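Local coordinates for protein glycosyl transferase (Staphylococcus aureus, PDB 5U02) that is a glycosyl transferase of the TarS type whose helical linker region is followed by two beta domains, and which assembles here as three copies, at residues P137-T142 / F226-G231; K150-L155 / Q193-I198; V169-H174 / W213-E218. All blocks are in the same frame, centred on the assembly; numbering follows the deposited sequence.

Interaction 1: residues P137-T142 / F226-G231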
loop_
_atom_site.group_PDB
_atom_site.type_symbol
_atom_site.label_atom_id
_atom_site.label_comp_id
_atom_site.label_asym_id
_atom_site.label_seq_id
_atom_site.Cartn_x
_atom_site.Cartn_y
_atom_site.Cartn_z
ATOM N N PRO A 137 -17.771 -10.149 -4.942
ATOM C CA PRO A 137 -18.373 -8.818 -4.827
ATOM C C PRO A 137 -18.856 -8.305 -6.170
ATOM O O PRO A 137 -18.268 -8.580 -7.215
ATOM C CB PRO A 137 -17.229 -7.941 -4.303
ATOM C CG PRO A 137 -15.994 -8.660 -4.708
ATOM C CD PRO A 137 -16.335 -10.125 -4.594
ATOM N N LYS A 138 -19.937 -7.541 -6.127
ATOM C CA LYS A 138 -20.381 -6.785 -7.289
ATOM C C LYS A 138 -19.613 -5.474 -7.361
ATOM O O LYS A 138 -19.451 -4.782 -6.352
ATOM C CB LYS A 138 -21.888 -6.507 -7.214
ATOM C CG LYS A 138 -22.757 -7.750 -7.228
ATOM C CD LYS A 138 -22.831 -8.355 -8.622
ATOM C CE LYS A 138 -23.944 -9.389 -8.716
ATOM N NZ LYS A 138 -24.132 -9.894 -10.110
ATOM N N VAL A 139 -19.124 -5.137 -8.553
ATOM C CA VAL A 139 -18.301 -3.952 -8.751
ATOM C C VAL A 139 -18.956 -3.067 -9.797
ATOM O O VAL A 139 -19.384 -3.555 -10.849
ATOM C CB VAL A 139 -16.868 -4.319 -9.173
ATOM C CG1 VAL A 139 -16.055 -3.052 -9.424
ATOM C CG2 VAL A 139 -16.206 -5.169 -8.110
ATOM N N LYS A 140 -19.030 -1.769 -9.511
ATOM C CA LYS A 140 -19.479 -0.786 -10.485
ATOM C C LYS A 140 -18.385 0.261 -10.655
ATOM O O LYS A 140 -17.855 0.776 -9.664
ATOM C CB LYS A 140 -20.806 -0.138 -10.062
ATOM C CG LYS A 140 -21.302 0.909 -11.049
ATOM C CD LYS A 140 -22.382 1.820 -10.487
ATOM C CE LYS A 140 -23.018 2.633 -11.613
ATOM N NZ LYS A 140 -24.306 3.279 -11.232
ATOM N N MET A 141 -18.024 0.546 -11.905
ATOM C CA MET A 141 -17.023 1.568 -12.202
ATOM C C MET A 141 -17.721 2.919 -12.157
ATOM O O MET A 141 -18.383 3.322 -13.116
ATOM C CB MET A 141 -16.371 1.301 -13.554
ATOM C CG MET A 141 -15.203 2.231 -13.897
ATOM S SD MET A 141 -14.513 1.890 -15.536
ATOM C CE MET A 141 -15.905 2.297 -16.580
ATOM N N THR A 142 -17.593 3.619 -11.027
ATOM C CA THR A 142 -18.330 4.857 -10.814
ATOM C C THR A 142 -17.593 6.102 -11.304
ATOM O O THR A 142 -18.207 7.171 -11.369
ATOM C CB THR A 142 -18.687 5.017 -9.329
ATOM O OG1 THR A 142 -17.600 4.561 -8.514
ATOM C CG2 THR A 142 -19.943 4.220 -8.987
ATOM N N PHE A 226 -10.425 -13.122 -5.160
ATOM C CA PHE A 226 -11.450 -12.933 -6.172
ATOM C C PHE A 226 -10.883 -12.105 -7.317
ATOM O O PHE A 226 -10.192 -11.106 -7.095
ATOM C CB PHE A 226 -12.684 -12.237 -5.594
ATOM C CG PHE A 226 -13.411 -13.047 -4.561
ATOM C CD1 PHE A 226 -14.107 -14.192 -4.919
ATOM C CD2 PHE A 226 -13.408 -12.659 -3.231
ATOM C CE1 PHE A 226 -14.779 -14.938 -3.970
ATOM C CE2 PHE A 226 -14.079 -13.401 -2.276
ATOM C CZ PHE A 226 -14.765 -14.542 -2.646
ATOM N N GLU A 227 -11.163 -12.537 -8.539
ATOM C CA GLU A 227 -10.814 -11.793 -9.741
ATOM C C GLU A 227 -12.124 -11.309 -10.348
ATOM O O GLU A 227 -12.900 -12.109 -10.879
ATOM C CB GLU A 227 -10.028 -12.669 -10.716
ATOM C CG GLU A 227 -9.014 -11.922 -11.569
ATOM C CD GLU A 227 -8.492 -12.765 -12.724
ATOM O OE1 GLU A 227 -7.550 -12.320 -13.417
ATOM O OE2 GLU A 227 -9.029 -13.872 -12.942
ATOM N N VAL A 228 -12.391 -10.011 -10.250
ATOM C CA VAL A 228 -13.648 -9.446 -10.731
ATOM C C VAL A 228 -13.350 -8.609 -11.966
ATOM O O VAL A 228 -12.657 -7.586 -11.878
ATOM C CB VAL A 228 -14.359 -8.614 -9.657
ATOM C CG1 VAL A 228 -15.656 -8.031 -10.226
ATOM C CG2 VAL A 228 -14.646 -9.465 -8.437
ATOM N N ARG A 229 -13.872 -9.045 -13.117
ATOM C CA ARG A 229 -13.760 -8.274 -14.350
ATOM C C ARG A 229 -14.710 -7.088 -14.276
ATOM O O ARG A 229 -15.866 -7.236 -13.867
ATOM C CB ARG A 229 -14.073 -9.165 -15.558
ATOM C CG ARG A 229 -13.934 -8.491 -16.912
ATOM C CD ARG A 229 -12.530 -8.693 -17.446
ATOM N NE ARG A 229 -12.370 -8.290 -18.829
ATOM C CZ ARG A 229 -12.190 -7.030 -19.218
ATOM N NH1 ARG A 229 -12.174 -6.049 -18.324
ATOM N NH2 ARG A 229 -12.041 -6.727 -20.509
ATOM N N VAL A 230 -14.216 -5.902 -14.631
ATOM C CA VAL A 230 -14.955 -4.676 -14.359
ATOM C C VAL A 230 -15.280 -3.951 -15.658
ATOM O O VAL A 230 -14.592 -4.096 -16.675
ATOM C CB VAL A 230 -14.185 -3.741 -13.398
ATOM C CG1 VAL A 230 -13.887 -4.453 -12.085
ATOM C CG2 VAL A 230 -12.912 -3.240 -14.043
ATOM N N GLY A 231 -16.348 -3.159 -15.606
ATOM C CA GLY A 231 -16.721 -2.303 -16.712
ATOM C C GLY A 231 -18.170 -2.428 -17.128
ATOM O O GLY A 231 -18.782 -1.434 -17.529
HETATM O O HOH W 1 -18.202 -3.274 -13.651
HETATM O O HOH W 2 -18.191 -6.002 -12.768
#

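Interaction 2: residues K150-L155 / Q193-I198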
loop_
_atom_site.group_PDB
_atom_site.type_symbol
_atom_site.label_atom_id
_atom_site.label_comp_id
_atom_site.label_asym_id
_atom_site.label_seq_id
_atom_site.Cartn_x
_atom_site.Cartn_y
_atom_site.Cartn_z
ATOM N N LYS A 150 -2.063 10.437 -16.408
ATOM C CA LYS A 150 -2.533 9.390 -15.512
ATOM C C LYS A 150 -3.956 8.987 -15.870
ATOM O O LYS A 150 -4.675 9.703 -16.571
ATOM C CB LYS A 150 -2.479 9.835 -14.048
ATOM C CG LYS A 150 -3.389 11.007 -13.736
ATOM C CD LYS A 150 -3.402 11.328 -12.247
ATOM C CE LYS A 150 -4.312 12.511 -11.959
ATOM N NZ LYS A 150 -4.363 12.825 -10.508
ATOM N N ILE A 151 -4.348 7.823 -15.359
ATOM C CA ILE A 151 -5.726 7.353 -15.378
ATOM C C ILE A 151 -6.237 7.366 -13.946
ATOM O O ILE A 151 -5.558 6.876 -13.035
ATOM C CB ILE A 151 -5.830 5.940 -15.978
ATOM C CG1 ILE A 151 -5.319 5.919 -17.419
ATOM C CG2 ILE A 151 -7.260 5.414 -15.885
ATOM C CD1 ILE A 151 -5.035 4.511 -17.931
ATOM N N VAL A 152 -7.425 7.926 -13.742
ATOM C CA VAL A 152 -8.088 7.922 -12.443
ATOM C C VAL A 152 -9.400 7.172 -12.602
ATOM O O VAL A 152 -10.277 7.598 -13.367
ATOM C CB VAL A 152 -8.330 9.344 -11.916
ATOM C CG1 VAL A 152 -8.956 9.304 -10.519
ATOM C CG2 VAL A 152 -7.031 10.130 -11.909
ATOM N N THR A 153 -9.535 6.053 -11.893
ATOM C CA THR A 153 -10.755 5.269 -11.956
ATOM C C THR A 153 -11.223 4.937 -10.548
ATOM O O THR A 153 -10.414 4.656 -9.657
ATOM C CB THR A 153 -10.572 3.982 -12.789
ATOM O OG1 THR A 153 -11.843 3.356 -12.978
ATOM C CG2 THR A 153 -9.644 3.010 -12.105
ATOM N N GLU A 154 -12.537 4.992 -10.356
ATOM C CA GLU A 154 -13.168 4.684 -9.082
ATOM C C GLU A 154 -14.037 3.449 -9.259
ATOM O O GLU A 154 -14.883 3.406 -10.158
ATOM C CB GLU A 154 -14.005 5.869 -8.593
ATOM C CG GLU A 154 -14.643 5.678 -7.234
ATOM C CD GLU A 154 -15.580 6.812 -6.885
ATOM O OE1 GLU A 154 -16.692 6.857 -7.458
ATOM O OE2 GLU A 154 -15.198 7.667 -6.052
ATOM N N LEU A 155 -13.813 2.443 -8.421
ATOM C CA LEU A 155 -14.600 1.218 -8.430
ATOM C C LEU A 155 -15.366 1.128 -7.122
ATOM O O LEU A 155 -14.773 1.231 -6.043
ATOM C CB LEU A 155 -13.709 -0.011 -8.613
ATOM C CG LEU A 155 -12.881 0.006 -9.901
ATOM C CD1 LEU A 155 -12.055 -1.260 -10.013
ATOM C CD2 LEU A 155 -13.788 0.171 -11.107
ATOM N N GLN A 193 -15.907 2.975 -1.975
ATOM C CA GLN A 193 -15.476 3.577 -3.230
ATOM C C GLN A 193 -13.955 3.575 -3.260
ATOM O O GLN A 193 -13.321 4.245 -2.444
ATOM C CB GLN A 193 -16.007 5.002 -3.364
ATOM C CG GLN A 193 -17.515 5.117 -3.341
ATOM C CD GLN A 193 -17.962 6.555 -3.278
ATOM O OE1 GLN A 193 -18.427 7.113 -4.265
ATOM N NE2 GLN A 193 -17.826 7.163 -2.107
ATOM N N TYR A 194 -13.374 2.837 -4.202
ATOM C CA TYR A 194 -11.933 2.624 -4.256
ATOM C C TYR A 194 -11.352 3.327 -5.480
ATOM O O TYR A 194 -11.717 3.006 -6.617
ATOM C CB TYR A 194 -11.624 1.125 -4.272
ATOM C CG TYR A 194 -11.993 0.443 -2.967
ATOM C CD1 TYR A 194 -13.294 0.012 -2.723
ATOM C CD2 TYR A 194 -11.049 0.274 -1.963
ATOM C CE1 TYR A 194 -13.634 -0.592 -1.525
ATOM C CE2 TYR A 194 -11.373 -0.326 -0.765
ATOM C CZ TYR A 194 -12.669 -0.757 -0.553
ATOM O OH TYR A 194 -13.016 -1.356 0.634
ATOM N N ARG A 195 -10.438 4.270 -5.242
ATOM C CA ARG A 195 -9.881 5.132 -6.279
ATOM C C ARG A 195 -8.438 4.746 -6.574
ATOM O O ARG A 195 -7.623 4.626 -5.655
ATOM C CB ARG A 195 -9.950 6.599 -5.856
ATOM C CG ARG A 195 -9.159 7.547 -6.747
ATOM C CD ARG A 195 -9.355 8.975 -6.285
ATOM N NE ARG A 195 -10.747 9.378 -6.428
ATOM C CZ ARG A 195 -11.159 10.365 -7.211
ATOM N NH1 ARG A 195 -10.276 11.075 -7.902
ATOM N NH2 ARG A 195 -12.451 10.654 -7.284
ATOM N N PHE A 196 -8.124 4.578 -7.855
ATOM C CA PHE A 196 -6.793 4.185 -8.298
ATOM C C PHE A 196 -6.250 5.248 -9.243
ATOM O O PHE A 196 -6.901 5.589 -10.238
ATOM C CB PHE A 196 -6.822 2.817 -8.986
ATOM C CG PHE A 196 -7.258 1.691 -8.089
ATOM C CD1 PHE A 196 -8.607 1.410 -7.895
ATOM C CD2 PHE A 196 -6.314 0.929 -7.420
ATOM C CE1 PHE A 196 -9.003 0.369 -7.061
ATOM C CE2 PHE A 196 -6.696 -0.102 -6.588
ATOM C CZ PHE A 196 -8.042 -0.386 -6.406
ATOM N N ASN A 197 -5.068 5.782 -8.918
ATOM C CA ASN A 197 -4.307 6.646 -9.816
ATOM C C ASN A 197 -3.281 5.777 -10.529
ATOM O O ASN A 197 -2.343 5.279 -9.899
ATOM C CB ASN A 197 -3.614 7.774 -9.053
ATOM C CG ASN A 197 -4.587 8.675 -8.316
ATOM O OD1 ASN A 197 -5.698 8.919 -8.776
ATOM N ND2 ASN A 197 -4.167 9.173 -7.160
ATOM N N ILE A 198 -3.463 5.588 -11.833
ATOM C CA ILE A 198 -2.548 4.810 -12.661
ATOM C C ILE A 198 -1.659 5.803 -13.397
ATOM O O ILE A 198 -2.049 6.358 -14.429
ATOM C CB ILE A 198 -3.291 3.911 -13.649
ATOM C CG1 ILE A 198 -4.272 2.989 -12.933
ATOM C CG2 ILE A 198 -2.306 3.100 -14.465
ATOM C CD1 ILE A 198 -5.261 2.381 -13.883
#

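Interaction 3: residues V169-H174 / W213-E218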
loop_
_atom_site.group_PDB
_atom_site.type_symbol
_atom_site.label_atom_id
_atom_site.label_comp_id
_atom_site.label_asym_id
_atom_site.label_seq_id
_atom_site.Cartn_x
_atom_site.Cartn_y
_atom_site.Cartn_z
ATOM N N VAL A 169 -7.640 -4.696 -1.746
ATOM C CA VAL A 169 -8.016 -4.576 -3.148
ATOM C C VAL A 169 -6.844 -3.991 -3.922
ATOM O O VAL A 169 -6.114 -3.132 -3.416
ATOM C CB VAL A 169 -9.289 -3.719 -3.347
ATOM C CG1 VAL A 169 -10.436 -4.243 -2.488
ATOM C CG2 VAL A 169 -9.024 -2.257 -3.049
ATOM N N ARG A 170 -6.653 -4.483 -5.142
ATOM C CA ARG A 170 -5.698 -3.922 -6.084
ATOM C C ARG A 170 -6.365 -3.867 -7.447
ATOM O O ARG A 170 -7.284 -4.637 -7.732
ATOM C CB ARG A 170 -4.406 -4.752 -6.185
ATOM C CG ARG A 170 -3.673 -4.956 -4.879
ATOM C CD ARG A 170 -2.255 -5.471 -5.115
ATOM N NE ARG A 170 -2.213 -6.851 -5.593
ATOM C CZ ARG A 170 -1.094 -7.465 -5.976
ATOM N NH1 ARG A 170 0.064 -6.813 -5.938
ATOM N NH2 ARG A 170 -1.127 -8.726 -6.395
ATOM N N LEU A 171 -5.899 -2.951 -8.288
ATOM C CA LEU A 171 -6.349 -2.893 -9.670
ATOM C C LEU A 171 -5.426 -3.751 -10.522
ATOM O O LEU A 171 -4.202 -3.612 -10.454
ATOM C CB LEU A 171 -6.370 -1.453 -10.181
ATOM C CG LEU A 171 -7.112 -1.267 -11.501
ATOM C CD1 LEU A 171 -8.521 -1.799 -11.364
ATOM C CD2 LEU A 171 -7.149 0.193 -11.892
ATOM N N LYS A 172 -6.008 -4.639 -11.318
ATOM C CA LYS A 172 -5.242 -5.598 -12.098
ATOM C C LYS A 172 -5.429 -5.335 -13.583
ATOM O O LYS A 172 -6.562 -5.279 -14.072
ATOM C CB LYS A 172 -5.659 -7.029 -11.763
ATOM C CG LYS A 172 -4.893 -8.095 -12.515
ATOM C CD LYS A 172 -5.377 -9.472 -12.100
ATOM C CE LYS A 172 -4.637 -10.572 -12.817
ATOM N NZ LYS A 172 -5.197 -11.883 -12.426
ATOM N N LEU A 173 -4.316 -5.171 -14.290
ATOM C CA LEU A 173 -4.295 -5.188 -15.746
ATOM C C LEU A 173 -3.791 -6.559 -16.177
ATOM O O LEU A 173 -2.709 -6.982 -15.761
ATOM C CB LEU A 173 -3.402 -4.077 -16.305
ATOM C CG LEU A 173 -3.724 -2.640 -15.880
ATOM C CD1 LEU A 173 -2.819 -1.632 -16.586
ATOM C CD2 LEU A 173 -5.193 -2.311 -16.125
ATOM N N HIS A 174 -4.581 -7.261 -16.980
ATOM C CA HIS A 174 -4.260 -8.616 -17.410
ATOM C C HIS A 174 -4.272 -8.629 -18.929
ATOM O O HIS A 174 -5.282 -8.273 -19.541
ATOM C CB HIS A 174 -5.267 -9.620 -16.838
ATOM C CG HIS A 174 -4.696 -10.984 -16.572
ATOM N ND1 HIS A 174 -5.466 -12.026 -16.089
ATOM C CD2 HIS A 174 -3.442 -11.478 -16.721
ATOM C CE1 HIS A 174 -4.706 -13.099 -15.952
ATOM N NE2 HIS A 174 -3.475 -12.794 -16.330
ATOM N N TRP A 213 -5.069 -5.010 -22.796
ATOM C CA TRP A 213 -4.971 -5.110 -21.345
ATOM C C TRP A 213 -6.381 -5.024 -20.775
ATOM O O TRP A 213 -7.040 -3.986 -20.894
ATOM C CB TRP A 213 -4.078 -4.008 -20.772
ATOM C CG TRP A 213 -2.654 -4.064 -21.255
ATOM C CD1 TRP A 213 -2.142 -3.461 -22.369
ATOM C CD2 TRP A 213 -1.560 -4.765 -20.640
ATOM N NE1 TRP A 213 -0.801 -3.742 -22.484
ATOM C CE2 TRP A 213 -0.421 -4.539 -21.435
ATOM C CE3 TRP A 213 -1.437 -5.557 -19.494
ATOM C CZ2 TRP A 213 0.826 -5.075 -21.123
ATOM C CZ3 TRP A 213 -0.194 -6.094 -19.188
ATOM C CH2 TRP A 213 0.918 -5.849 -19.998
ATOM N N ASP A 214 -6.847 -6.113 -20.172
ATOM C CA ASP A 214 -8.176 -6.145 -19.588
ATOM C C ASP A 214 -8.100 -5.739 -18.121
ATOM O O ASP A 214 -7.119 -6.035 -17.433
ATOM C CB ASP A 214 -8.809 -7.532 -19.742
ATOM C CG ASP A 214 -8.828 -8.015 -21.198
ATOM O OD1 ASP A 214 -9.494 -7.353 -22.015
ATOM O OD2 ASP A 214 -8.260 -9.088 -21.496
ATOM N N VAL A 215 -9.127 -5.034 -17.652
ATOM C CA VAL A 215 -9.133 -4.457 -16.307
ATOM C C VAL A 215 -9.889 -5.389 -15.367
ATOM O O VAL A 215 -11.046 -5.741 -15.627
ATOM C CB VAL A 215 -9.751 -3.050 -16.304
ATOM C CG1 VAL A 215 -9.613 -2.405 -14.932
ATOM C CG2 VAL A 215 -9.091 -2.175 -17.371
ATOM N N PHE A 216 -9.231 -5.791 -14.281
ATOM C CA PHE A 216 -9.837 -6.556 -13.203
ATOM C C PHE A 216 -9.656 -5.811 -11.884
ATOM O O PHE A 216 -8.744 -4.995 -11.724
ATOM C CB PHE A 216 -9.208 -7.953 -13.061
ATOM C CG PHE A 216 -9.459 -8.876 -14.224
ATOM C CD1 PHE A 216 -8.780 -8.708 -15.416
ATOM C CD2 PHE A 216 -10.342 -9.940 -14.104
ATOM C CE1 PHE A 216 -8.996 -9.569 -16.478
ATOM C CE2 PHE A 216 -10.558 -10.806 -15.166
ATOM C CZ PHE A 216 -9.886 -10.620 -16.350
ATOM N N LEU A 217 -10.534 -6.110 -10.932
ATOM C CA LEU A 217 -10.331 -5.741 -9.537
ATOM C C LEU A 217 -10.039 -7.008 -8.748
ATOM O O LEU A 217 -10.863 -7.929 -8.721
ATOM C CB LEU A 217 -11.549 -5.029 -8.953
ATOM C CG LEU A 217 -11.356 -4.633 -7.484
ATOM C CD1 LEU A 217 -10.413 -3.442 -7.375
ATOM C CD2 LEU A 217 -12.677 -4.330 -6.794
ATOM N N GLU A 218 -8.869 -7.058 -8.119
ATOM C CA GLU A 218 -8.504 -8.173 -7.259
ATOM C C GLU A 218 -8.894 -7.843 -5.826
ATOM O O GLU A 218 -8.597 -6.750 -5.336
ATOM C CB GLU A 218 -7.005 -8.465 -7.346
ATOM C CG GLU A 218 -6.544 -9.599 -6.451
ATOM C CD GLU A 218 -5.062 -9.529 -6.133
ATOM O OE1 GLU A 218 -4.257 -10.094 -6.903
ATOM O OE2 GLU A 218 -4.701 -8.903 -5.114
HETATM O O HOH W 3 -5.716 -11.495 -9.145
#

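Interaction 1: residues P137-T142 / F226-G231
V139 overlaps two valines of the opposing segment at once, one methyl for each. Its first torsion sets CG1 anti to the backbone N (chi1 178°) and CG2 anti to the carbonyl carbon, so the branches spread along 226-231: CG2 meets V228 CG1 at 3.6 Å, while CG1 meets V230 CG1 at 3.7 Å. V230 is turned differently, with CG1 anti to its own carbonyl carbon (chi1 -58°), and this brings the methyl to V139. V228 uses both branches as well, since its CG2 lies 4.0 Å from P137 CG. The proline also reaches F226, setting its CD over one face of the ring, 4.1 Å from F226 CD2. All these side chains cross obliquely, and no strand pairing joins the two segments.

No direct hydrogen bond joins them either, and the nearest CA atoms, those of V139 and V230, stay 6.6 Å apart. Water bridges the two backbones instead. One molecule accepts the N-H of G231 at 2.7 Å and is also hydrogen-bonded to V139 O. A second binds R229 O at 2.9 Å and makes a weak bond to the same V139 O, so that one carbonyl has two waters beside it. At G231 phi is 130°, and a CB there would press on the carbonyl O of V230, so glycine fits.

L155 and L157 of strand 150-159 and L217 of strand 212-221 pack on V139 and continue its apolar cluster into the interior. Strands 138-146 and 224-229 pair instead with 150-159 and 212-221 in the same curled antiparallel sheet, and here they meet through side chains and water. This is consistent with the immunoglobulin-like beta-sandwich of the E-set clan.

Interaction 2: residues K150-L155 / Q193-I198
Strands 150-155 and 193-198 run antiparallel, and the face carrying I151, T153, L155, Y194, F196 and I198 is the buried one. Three hydrogen-bonded pairs each give two N-H to O bonds. The shortest, from I198 N to I151 O, is 2.7 Å long, almost straight (174°) and lies in the carbonyl plane, whereas its companion from I151 N meets I198 O from above the plane. I151 and I198 run alongside each other in the same direction, with their CB atoms 4.0 Å apart. I151 CG2 meets I198 CD1 at 4.1 Å. L171 of strand 168-175 packs against I198, T153 and F196 from the interior.

The other face is polar, and V152, R195 and N197 on it are partly exposed, though E154 is buried. Here R195 bends at chi3 and brings NH1 to 3.4 Å from V152 CG1. The other methyl, V152 CG2, lies 3.6 Å from N197 OD1. E154 OE2 and R195 NH2 stay 4.2 Å apart, too far for a salt bridge. Several polar ends reach the second subunit: K150 to E201, E154 to Y206 and N197 to D202 of that subunit.

Backbone bonds and apolar packing therefore hold the pair together, while the polar ends find partners largely on the second subunit, though E154 OE1 also bonds T142 OG1; attraction between E154 and R195 probably adds only a little.

Interaction 3: residues V169-H174 / W213-E218
R170 turns CG anti to its carbonyl carbon (chi1 -57°) and bends at chi3 (-71°), while E218 sets CG anti to the backbone N and runs on extended, so the two ends come together side by side. They sit on neighbouring antiparallel strands of a domain of the E-set clan, consistent with an immunoglobulin-like sandwich, and six backbone bonds join the strands. The shortest of these include F216 N to K172 O at 2.7 Å. R170 NE bonds E218 OE2 at 3.3 Å, in the guanidinium plane but above that of the carboxylate, and NH2 adds a weak bond to OE1. The arginine's stronger partner is E164 of the third subunit.

Further along the same face, K172 stretches fully out to a salt bridge with E227, and its CE passes over one face of H174. The edge of that imidazole is directed at the face of F216, planes 72° apart and centroids 5.9 Å apart, an offset edge-to-face pair. R229 makes a cation-pi contact with F216.

The inward face is apolar: L171, L173, V215 and L217 point into the core. L171 CD1 meets V215 CG1 at 3.8 Å and also lies 3.2 Å from the carbonyl oxygen of F216.

In the fold
All three contacts belong to one curled antiparallel sheet of the first C-terminal domain. Interaction 1 is a buried meeting of two segments not paired with each other, apolar with water between the backbones; interactions 2 and 3 are regular strand pairings, the first only partly buried and the second buried. Each touches the others: V139 and M141 of interaction 1 lie on L155 of interaction 2, V228 O takes the N-H of L217 in interaction 3, and L171 of interaction 3 packs on F196 and I198 of interaction 2. The two pairings differ in their subunit contacts: interaction 2 faces the second subunit along a polar face, while interaction 3 reaches the third through R170.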